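Local atomic coordinates of putrescine aminotransferase (Halomonas elongata DSM 2581, PDB entry 6GWI), a protein that probably catalyses pyridoxal-5'-phosphate-dependent transfer of amino groups, with putrescine a likely amine donor, as a class-III aminotransferase. Residues 17-22 / 148-153; 55-60 / 418-423; 403-406 / 411-414. One frame throughout, in Å; residues are numbered along the deposited sequence.

Contact 1 (17-22 / 148-153); sequences HPFTDF and NAYHGS. With PLP (pyridoxal-5'-phosphate), chain D; EDO (1,2-ethanediol), chain E.
The ring of Y150 lies between two neighbours at its edge, F19 and the pyridine of PLP, and carries the backbone N of G152 over one face, 3.4 Å above the plane and offset toward the rim. This is the cofactor pocket of a class-III aminotransferase, a fold type I PLP enzyme, and Y150, H151 and G152 all belong to it. The edge of Y150 stands over a face of the pyridine near C4: its CE2 comes 3.4 Å from PLP C4, and the two ring planes are close to perpendicular. F19 arrives from the opposite direction. Its CZ approaches Y150 OH to 3.5 Å and Y150 CE1 to 3.9 Å, the latter an apolar contact, with the two ring planes inclined at roughly 60°. With CG anti to the backbone N (chi1 -172°), the tyrosine ring is set between F19 and the cofactor. S153 is peripheral, its OG 4.3 Å from F19 CZ; that oxygen is hydrogen-bonded to the backbone N of G317 of the second subunit, while M166 of helix 164-167 touches F19, Y150 and S153 alike.

H151 and G152 line PLP with their backbone, G152 CA lying 3.6 Å from PLP C5A. The imidazole of H151 is held by D256, and the N of Y150 by E223. F19 also packs on G317 of the second subunit, and T20 and D21 pair with a strand of that chain, placing this contact at the dimer interface. F19 itself has positive phi, and the turn it makes is closed by T20 OG1, which donates to P18 O at 2.7 Å from 48° out of the carbonyl plane.

Contact 2 (55-60 / 418-423); sequences GLWCVN and TMIISP
P423 O takes a hydrogen bond from NH1 of R264, whose NH2 reaches N60 OD1 weakly, so one guanidinium spans the two segments next to the touching pair W57 and S422. No hydrogen bond crosses between 55-60 and 418-423 directly. S422 meets the indole at close range: its OG and its CB are each 3.5 Å from W57 CE3. Further along the six-membered ring, I420 CD1 touches W57 CZ2 at 3.7 Å. The isoleucine and the indole cross at about a right angle, and an extended chi2 of 173° carries CD1 to the CZ2 end, on the same side of the indole plane as S422. I420 and S422, two residues apart, therefore both face the tryptophan, as expected on one side of a strand: 418-421 belongs to the antiparallel sheet near the C terminus, and S422 lies just beyond it. W57 has positive phi, and its ring also packs on M376 of the neighbouring strand and on I259, a PLP-pocket residue; the indole is about 6 Å from the cofactor. Further along the segment, V59 centres an inverse gamma turn closed by a weak N60 N to C58 O bond. L56, C58 and V59 pack on Y81 of the second subunit, and G55 O is hydrogen-bonded to ND2 of N83 of the second subunit.

Contact 3 (403-406 / 411-414); sequences DLCF and VMRS
C405 and M412 meet through the sulfur of one and the terminal methyl of the other, C405 SG lying 3.2 Å from M412 CE. That separation is below the usual van der Waals distance, so its exact value is doubtful, but the pairing of the two groups is clear. The setting is a helix-to-strand connection: helix 397-407 ends, a short turn follows, and the chain returns as strand 413-415 of an antiparallel sheet, with no hydrogen bond between the two segments. M412 sends CG anti to its backbone N (chi1 173°) and runs nearly straight through chi2, then bends at chi3 (55°), which turns CE to the cysteine sulfur. A looser second contact sits beside it, where V411 CG2 approaches the edge of the F406 ring near its plane, 4.4 Å from CD2. The backbones are nearest at the same place, F406 CA and V411 CA being 5.4 Å apart, consistent with the short turn that joins the segments.

Outside this first shell, helix 429-450 packs against both members of the sulfur pair, A442 on C405 and A439 on M412, while M419 and I421 of the adjoining strand meet M412 as well. S414 OG is hydrogen-bonded to N399 OD1, a polar link between strand 413-415 and helix 397-407. Beyond F406 lies R31, which makes a cation-pi contact with its ring and a long, weak ion pair with D403, while F86 of the second subunit packs on V411 and makes a cation-pi contact with R413. The charges of D403 and R413 do not meet: D403 OD1 stays 5.9 Å from R413 NH1.

Overall arrangement
From the N terminus, 17-22 comes first and 55-60 opens contact 2 before contact 1 closes at 148-153, so these two cross. Contact 1 ties the N-terminal segment to the cofactor loop after strand 142-146. Contact 3 closes a short loop, 403-406 to 411-414, and lies nested inside the long loop that contact 2 completes at 418-423. Contacts 2 and 3 share a sheet: neighbouring strands 413-415 and 418-421 pair through I420 N and R413 O, probably hydrogen-bonded at 2.9 Å. Their centres are about 11 Å apart, whereas contact 1 is about 15 Å and about 18 Å from contacts 2 and 3, centre to centre. All three reach the second subunit.

Contact 1 (17-22 / 148-153)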
loop_
_atom_site.group_PDB
_atom_site.type_symbol
_atom_site.label_atom_id
_atom_site.label_comp_id
_atom_site.label_asym_id
_atom_site.label_seq_id
_atom_site.Cartn_x
_atom_site.Cartn_y
_atom_site.Cartn_z
ATOM N N HIS B 17 16.328 -2.056 -1.755
ATOM C CA HIS B 17 15.802 -1.467 -0.531
ATOM C C HIS B 17 15.098 -0.136 -0.783
ATOM O O HIS B 17 15.448 0.595 -1.712
ATOM C CB HIS B 17 16.921 -1.208 0.473
ATOM C CG HIS B 17 17.653 -2.430 0.915
ATOM N ND1 HIS B 17 18.466 -2.440 2.028
ATOM C CD2 HIS B 17 17.716 -3.677 0.391
ATOM C CE1 HIS B 17 18.994 -3.642 2.173
ATOM N NE2 HIS B 17 18.554 -4.411 1.193
ATOM N N PRO B 18 14.152 0.226 0.084
ATOM C CA PRO B 18 13.584 1.579 0.046
ATOM C C PRO B 18 14.632 2.657 0.286
ATOM O O PRO B 18 15.564 2.481 1.074
ATOM C CB PRO B 18 12.556 1.571 1.188
ATOM C CG PRO B 18 12.292 0.138 1.490
ATOM C CD PRO B 18 13.517 -0.628 1.106
ATOM N N PHE B 19 14.429 3.802 -0.364
ATOM C CA PHE B 19 15.230 5.010 -0.151
ATOM C C PHE B 19 16.708 4.667 0.044
ATOM O O PHE B 19 17.316 4.954 1.076
ATOM C CB PHE B 19 14.708 5.816 1.043
ATOM C CG PHE B 19 13.399 6.521 0.786
ATOM C CD1 PHE B 19 12.192 5.874 1.007
ATOM C CD2 PHE B 19 13.374 7.833 0.335
ATOM C CE1 PHE B 19 10.986 6.519 0.777
ATOM C CE2 PHE B 19 12.171 8.482 0.100
ATOM C CZ PHE B 19 10.976 7.824 0.321
ATOM N N THR B 20 17.281 4.031 -0.975
ATOM C CA THR B 20 18.626 3.485 -0.870
ATOM C C THR B 20 19.435 3.777 -2.124
ATOM O O THR B 20 18.923 3.689 -3.243
ATOM C CB THR B 20 18.573 1.963 -0.634
ATOM O OG1 THR B 20 18.067 1.696 0.680
ATOM C CG2 THR B 20 19.945 1.334 -0.774
ATOM N N ASP B 21 20.704 4.126 -1.919
ATOM C CA ASP B 21 21.712 4.164 -2.980
ATOM C C ASP B 21 22.150 2.716 -3.178
ATOM O O ASP B 21 23.030 2.210 -2.479
ATOM C CB ASP B 21 22.872 5.073 -2.589
ATOM C CG ASP B 21 23.914 5.225 -3.695
ATOM O OD1 ASP B 21 24.495 6.325 -3.817
ATOM O OD2 ASP B 21 24.157 4.254 -4.435
ATOM N N PHE B 22 21.505 2.034 -4.129
ATOM C CA PHE B 22 21.711 0.598 -4.291
ATOM C C PHE B 22 23.187 0.271 -4.448
ATOM O O PHE B 22 23.714 -0.635 -3.792
ATOM C CB PHE B 22 20.942 0.085 -5.511
ATOM C CG PHE B 22 19.477 0.373 -5.476
ATOM C CD1 PHE B 22 18.710 0.001 -4.387
ATOM C CD2 PHE B 22 18.865 1.024 -6.534
ATOM C CE1 PHE B 22 17.358 0.266 -4.356
ATOM C CE2 PHE B 22 17.513 1.295 -6.509
ATOM C CZ PHE B 22 16.757 0.916 -5.416
ATOM N N ASN B 148 9.101 20.305 2.172
ATOM C CA ASN B 148 9.713 19.404 3.142
ATOM C C ASN B 148 8.683 18.592 3.921
ATOM O O ASN B 148 9.001 18.025 4.973
ATOM C CB ASN B 148 10.621 20.162 4.114
ATOM C CG ASN B 148 11.569 19.242 4.851
ATOM O OD1 ASN B 148 12.077 18.271 4.291
ATOM N ND2 ASN B 148 11.804 19.538 6.122
ATOM N N ALA B 149 7.448 18.530 3.437
ATOM C CA ALA B 149 6.476 17.610 3.999
ATOM C C ALA B 149 6.689 16.214 3.421
ATOM O O ALA B 149 7.230 16.041 2.326
ATOM C CB ALA B 149 5.048 18.072 3.710
ATOM N N TYR B 150 6.247 15.210 4.172
ATOM C CA TYR B 150 6.279 13.831 3.707
ATOM C C TYR B 150 4.888 13.240 3.864
ATOM O O TYR B 150 4.322 13.261 4.962
ATOM C CB TYR B 150 7.311 12.991 4.465
ATOM C CG TYR B 150 7.477 11.624 3.849
ATOM C CD1 TYR B 150 8.298 11.438 2.749
ATOM C CD2 TYR B 150 6.795 10.525 4.352
ATOM C CE1 TYR B 150 8.442 10.196 2.164
ATOM C CE2 TYR B 150 6.937 9.272 3.776
ATOM C CZ TYR B 150 7.762 9.117 2.679
ATOM O OH TYR B 150 7.925 7.889 2.081
ATOM N N HIS B 151 4.328 12.748 2.757
ATOM C CA HIS B 151 3.006 12.136 2.761
ATOM C C HIS B 151 3.005 10.788 2.050
ATOM O O HIS B 151 1.951 10.335 1.599
ATOM C CB HIS B 151 1.983 13.081 2.129
ATOM C CG HIS B 151 1.835 14.378 2.864
ATOM N ND1 HIS B 151 1.346 14.451 4.151
ATOM C CD2 HIS B 151 2.126 15.649 2.500
ATOM C CE1 HIS B 151 1.337 15.712 4.545
ATOM N NE2 HIS B 151 1.808 16.459 3.562
ATOM N N GLY B 152 4.162 10.148 1.928
ATOM C CA GLY B 152 4.253 8.803 1.400
ATOM C C GLY B 152 4.994 8.753 0.077
ATOM O O GLY B 152 5.582 9.736 -0.388
ATOM N N SER B 153 4.949 7.568 -0.539
ATOM C CA SER B 153 5.802 7.260 -1.679
ATOM C C SER B 153 5.044 6.683 -2.868
ATOM O O SER B 153 5.677 6.263 -3.844
ATOM C CB SER B 153 6.910 6.291 -1.255
ATOM O OG SER B 153 7.898 6.192 -2.257
HETATM N N1 PLP D . 2.663 10.284 5.981
HETATM C C2 PLP D . 3.621 10.542 6.939
HETATM C C2A PLP D . 3.516 11.782 7.785
HETATM C C3 PLP D . 4.676 9.651 7.120
HETATM O O3 PLP D . 5.617 9.926 8.078
HETATM C C4 PLP D . 4.776 8.488 6.348
HETATM C C4A PLP D . 5.466 7.299 6.963
HETATM C C5 PLP D . 3.800 8.250 5.375
HETATM C C6 PLP D . 2.750 9.147 5.202
HETATM C C5A PLP D . 3.849 7.023 4.491
HETATM O O4P PLP D . 3.440 5.858 5.170
HETATM P P PLP D . 3.835 4.430 4.539
HETATM O O1P PLP D . 3.252 4.320 3.150
HETATM O O2P PLP D . 3.305 3.334 5.433
HETATM O O3P PLP D . 5.336 4.330 4.460
HETATM C C1 EDO E . 22.882 -4.348 -1.006
HETATM O O1 EDO E . 22.304 -5.280 -0.085
HETATM C C2 EDO E . 21.777 -3.754 -1.868
HETATM O O2 EDO E . 22.115 -2.419 -2.258
#

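Contact 2 (55-60 / 418-423)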
loop_
_atom_site.group_PDB
_atom_site.type_symbol
_atom_site.label_atom_id
_atom_site.label_comp_id
_atom_site.label_asym_id
_atom_site.label_seq_id
_atom_site.Cartn_x
_atom_site.Cartn_y
_atom_site.Cartn_z
ATOM N N GLY B 55 11.804 1.228 15.223
ATOM C CA GLY B 55 11.673 0.706 13.880
ATOM C C GLY B 55 11.764 1.819 12.860
ATOM O O GLY B 55 12.860 2.166 12.409
ATOM N N LEU B 56 10.603 2.384 12.480
ATOM C CA LEU B 56 10.518 3.575 11.629
ATOM C C LEU B 56 9.317 4.407 12.109
ATOM O O LEU B 56 8.298 4.538 11.435
ATOM C CB LEU B 56 10.401 3.195 10.151
ATOM C CG LEU B 56 10.606 4.295 9.107
ATOM C CD1 LEU B 56 11.983 4.928 9.225
ATOM C CD2 LEU B 56 10.400 3.741 7.698
ATOM N N TRP B 57 9.452 4.983 13.303
ATOM C CA TRP B 57 8.432 5.791 13.966
ATOM C C TRP B 57 7.177 5.009 14.346
ATOM O O TRP B 57 6.114 5.614 14.526
ATOM C CB TRP B 57 7.957 6.982 13.114
ATOM C CG TRP B 57 8.972 7.808 12.394
ATOM C CD1 TRP B 57 9.577 7.514 11.207
ATOM C CD2 TRP B 57 9.447 9.104 12.776
ATOM N NE1 TRP B 57 10.417 8.536 10.838
ATOM C CE2 TRP B 57 10.356 9.525 11.784
ATOM C CE3 TRP B 57 9.199 9.948 13.865
ATOM C CZ2 TRP B 57 11.024 10.745 11.853
ATOM C CZ3 TRP B 57 9.864 11.160 13.929
ATOM C CH2 TRP B 57 10.765 11.547 12.929
ATOM N N CYS B 58 7.236 3.681 14.461
ATOM C CA CYS B 58 6.005 2.899 14.507
ATOM C C CYS B 58 5.893 1.881 15.636
ATOM O O CYS B 58 4.762 1.552 16.006
ATOM C CB CYS B 58 5.793 2.170 13.169
ATOM S SG CYS B 58 7.173 1.139 12.671
ATOM N N VAL B 59 6.993 1.379 16.200
ATOM C CA VAL B 59 6.912 0.317 17.206
ATOM C C VAL B 59 6.662 0.924 18.584
ATOM O O VAL B 59 7.551 0.947 19.443
ATOM C CB VAL B 59 8.185 -0.553 17.203
ATOM C CG1 VAL B 59 8.010 -1.755 18.124
ATOM C CG2 VAL B 59 8.529 -1.009 15.781
ATOM N N ASN B 60 5.433 1.392 18.812
ATOM C CA ASN B 60 5.150 2.180 20.007
ATOM C C ASN B 60 5.188 1.328 21.270
ATOM O O ASN B 60 5.726 1.757 22.297
ATOM C CB ASN B 60 3.792 2.866 19.864
ATOM C CG ASN B 60 3.825 4.024 18.885
ATOM O OD1 ASN B 60 4.861 4.320 18.287
ATOM N ND2 ASN B 60 2.690 4.691 18.722
ATOM N N THR B 418 20.384 17.615 11.153
ATOM C CA THR B 418 19.426 17.491 12.245
ATOM C C THR B 418 19.374 16.033 12.688
ATOM O O THR B 418 19.108 15.147 11.872
ATOM C CB THR B 418 18.036 17.963 11.816
ATOM O OG1 THR B 418 18.119 19.298 11.304
ATOM C CG2 THR B 418 17.060 17.920 12.989
ATOM N N MET B 419 19.636 15.787 13.967
ATOM C CA MET B 419 19.482 14.459 14.547
ATOM C C MET B 419 18.063 14.316 15.085
ATOM O O MET B 419 17.490 15.282 15.593
ATOM C CB MET B 419 20.498 14.239 15.669
ATOM C CG MET B 419 21.937 14.594 15.298
ATOM S SD MET B 419 22.534 13.805 13.789
ATOM C CE MET B 419 22.444 12.073 14.235
ATOM N N ILE B 420 17.488 13.118 14.953
ATOM C CA ILE B 420 16.104 12.880 15.348
ATOM C C ILE B 420 15.995 11.559 16.099
ATOM O O ILE B 420 16.709 10.595 15.806
ATOM C CB ILE B 420 15.147 12.885 14.128
ATOM C CG1 ILE B 420 15.549 11.799 13.125
ATOM C CG2 ILE B 420 15.133 14.258 13.463
ATOM C CD1 ILE B 420 14.571 11.621 11.982
ATOM N N ILE B 421 15.081 11.518 17.070
ATOM C CA ILE B 421 14.761 10.293 17.790
ATOM C C ILE B 421 13.247 10.167 17.887
ATOM O O ILE B 421 12.518 11.164 17.881
ATOM C CB ILE B 421 15.391 10.246 19.202
ATOM C CG1 ILE B 421 14.956 11.454 20.036
ATOM C CG2 ILE B 421 16.907 10.182 19.102
ATOM C CD1 ILE B 421 15.172 11.269 21.520
ATOM N N SER B 422 12.779 8.925 17.982
ATOM C CA SER B 422 11.365 8.594 18.108
ATOM C C SER B 422 11.264 7.220 18.764
ATOM O O SER B 422 10.861 6.249 18.110
ATOM C CB SER B 422 10.679 8.608 16.741
ATOM O OG SER B 422 9.329 8.183 16.834
ATOM N N PRO B 423 11.634 7.092 20.034
ATOM C CA PRO B 423 11.758 5.760 20.646
ATOM C C PRO B 423 10.399 5.149 20.929
ATOM O O PRO B 423 9.371 5.841 20.866
ATOM C CB PRO B 423 12.527 6.036 21.949
ATOM C CG PRO B 423 12.261 7.473 22.256
ATOM C CD PRO B 423 12.091 8.168 20.933
#

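Contact 3 (403-406 / 411-414)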
loop_
_atom_site.group_PDB
_atom_site.type_symbol
_atom_site.label_atom_id
_atom_site.label_comp_id
_atom_site.label_asym_id
_atom_site.label_seq_id
_atom_site.Cartn_x
_atom_site.Cartn_y
_atom_site.Cartn_z
ATOM N N ASP B 403 26.212 7.699 12.153
ATOM C CA ASP B 403 26.994 6.469 12.095
ATOM C C ASP B 403 27.736 6.230 13.404
ATOM O O ASP B 403 27.898 5.082 13.834
ATOM C CB ASP B 403 27.972 6.523 10.921
ATOM C CG ASP B 403 27.268 6.658 9.584
ATOM O OD1 ASP B 403 26.072 6.317 9.505
ATOM O OD2 ASP B 403 27.912 7.098 8.612
ATOM N N LEU B 404 28.208 7.301 14.044
ATOM C CA LEU B 404 28.868 7.153 15.335
ATOM C C LEU B 404 27.886 6.739 16.424
ATOM O O LEU B 404 28.267 6.028 17.359
ATOM C CB LEU B 404 29.576 8.450 15.717
ATOM C CG LEU B 404 30.859 8.754 14.939
ATOM C CD1 LEU B 404 31.380 10.139 15.298
ATOM C CD2 LEU B 404 31.931 7.698 15.196
ATOM N N CYS B 405 26.630 7.187 16.338
ATOM C CA CYS B 405 25.617 6.721 17.278
ATOM C C CYS B 405 25.406 5.220 17.142
ATOM O O CYS B 405 25.410 4.484 18.136
ATOM C CB CYS B 405 24.309 7.474 17.051
ATOM S SG CYS B 405 24.310 9.125 17.767
ATOM N N PHE B 406 25.234 4.746 15.907
ATOM C CA PHE B 406 25.037 3.319 15.688
ATOM C C PHE B 406 26.235 2.527 16.193
ATOM O O PHE B 406 26.075 1.471 16.819
ATOM C CB PHE B 406 24.796 3.051 14.201
ATOM C CG PHE B 406 24.481 1.617 13.889
ATOM C CD1 PHE B 406 25.478 0.743 13.490
ATOM C CD2 PHE B 406 23.187 1.139 14.009
ATOM C CE1 PHE B 406 25.187 -0.579 13.210
ATOM C CE2 PHE B 406 22.893 -0.179 13.728
ATOM C CZ PHE B 406 23.894 -1.039 13.330
ATOM N N VAL B 411 20.400 3.858 17.678
ATOM C CA VAL B 411 19.793 4.313 16.432
ATOM C C VAL B 411 19.266 5.728 16.659
ATOM O O VAL B 411 18.277 5.930 17.366
ATOM C CB VAL B 411 18.671 3.381 15.963
ATOM C CG1 VAL B 411 18.064 3.908 14.660
ATOM C CG2 VAL B 411 19.191 1.969 15.770
ATOM N N MET B 412 19.933 6.706 16.058
ATOM C CA MET B 412 19.452 8.082 15.996
ATOM C C MET B 412 19.750 8.604 14.601
ATOM O O MET B 412 20.913 8.654 14.191
ATOM C CB MET B 412 20.110 8.937 17.079
ATOM C CG MET B 412 19.820 10.425 17.009
ATOM S SD MET B 412 20.087 11.191 18.617
ATOM C CE MET B 412 21.771 10.698 18.937
ATOM N N ARG B 413 18.700 8.982 13.876
ATOM C CA ARG B 413 18.821 9.293 12.461
ATOM C C ARG B 413 19.179 10.758 12.233
ATOM O O ARG B 413 19.079 11.606 13.120
ATOM C CB ARG B 413 17.530 8.952 11.719
ATOM C CG ARG B 413 17.174 7.475 11.751
ATOM C CD ARG B 413 18.276 6.574 11.189
ATOM N NE ARG B 413 18.443 6.691 9.742
ATOM C CZ ARG B 413 19.392 6.069 9.050
ATOM N NH1 ARG B 413 20.261 5.283 9.673
ATOM N NH2 ARG B 413 19.476 6.227 7.736
ATOM N N SER B 414 19.603 11.041 11.003
ATOM C CA SER B 414 20.012 12.371 10.582
ATOM C C SER B 414 19.195 12.798 9.373
ATOM O O SER B 414 19.029 12.023 8.425
ATOM C CB SER B 414 21.505 12.388 10.247
ATOM O OG SER B 414 21.811 11.407 9.269
#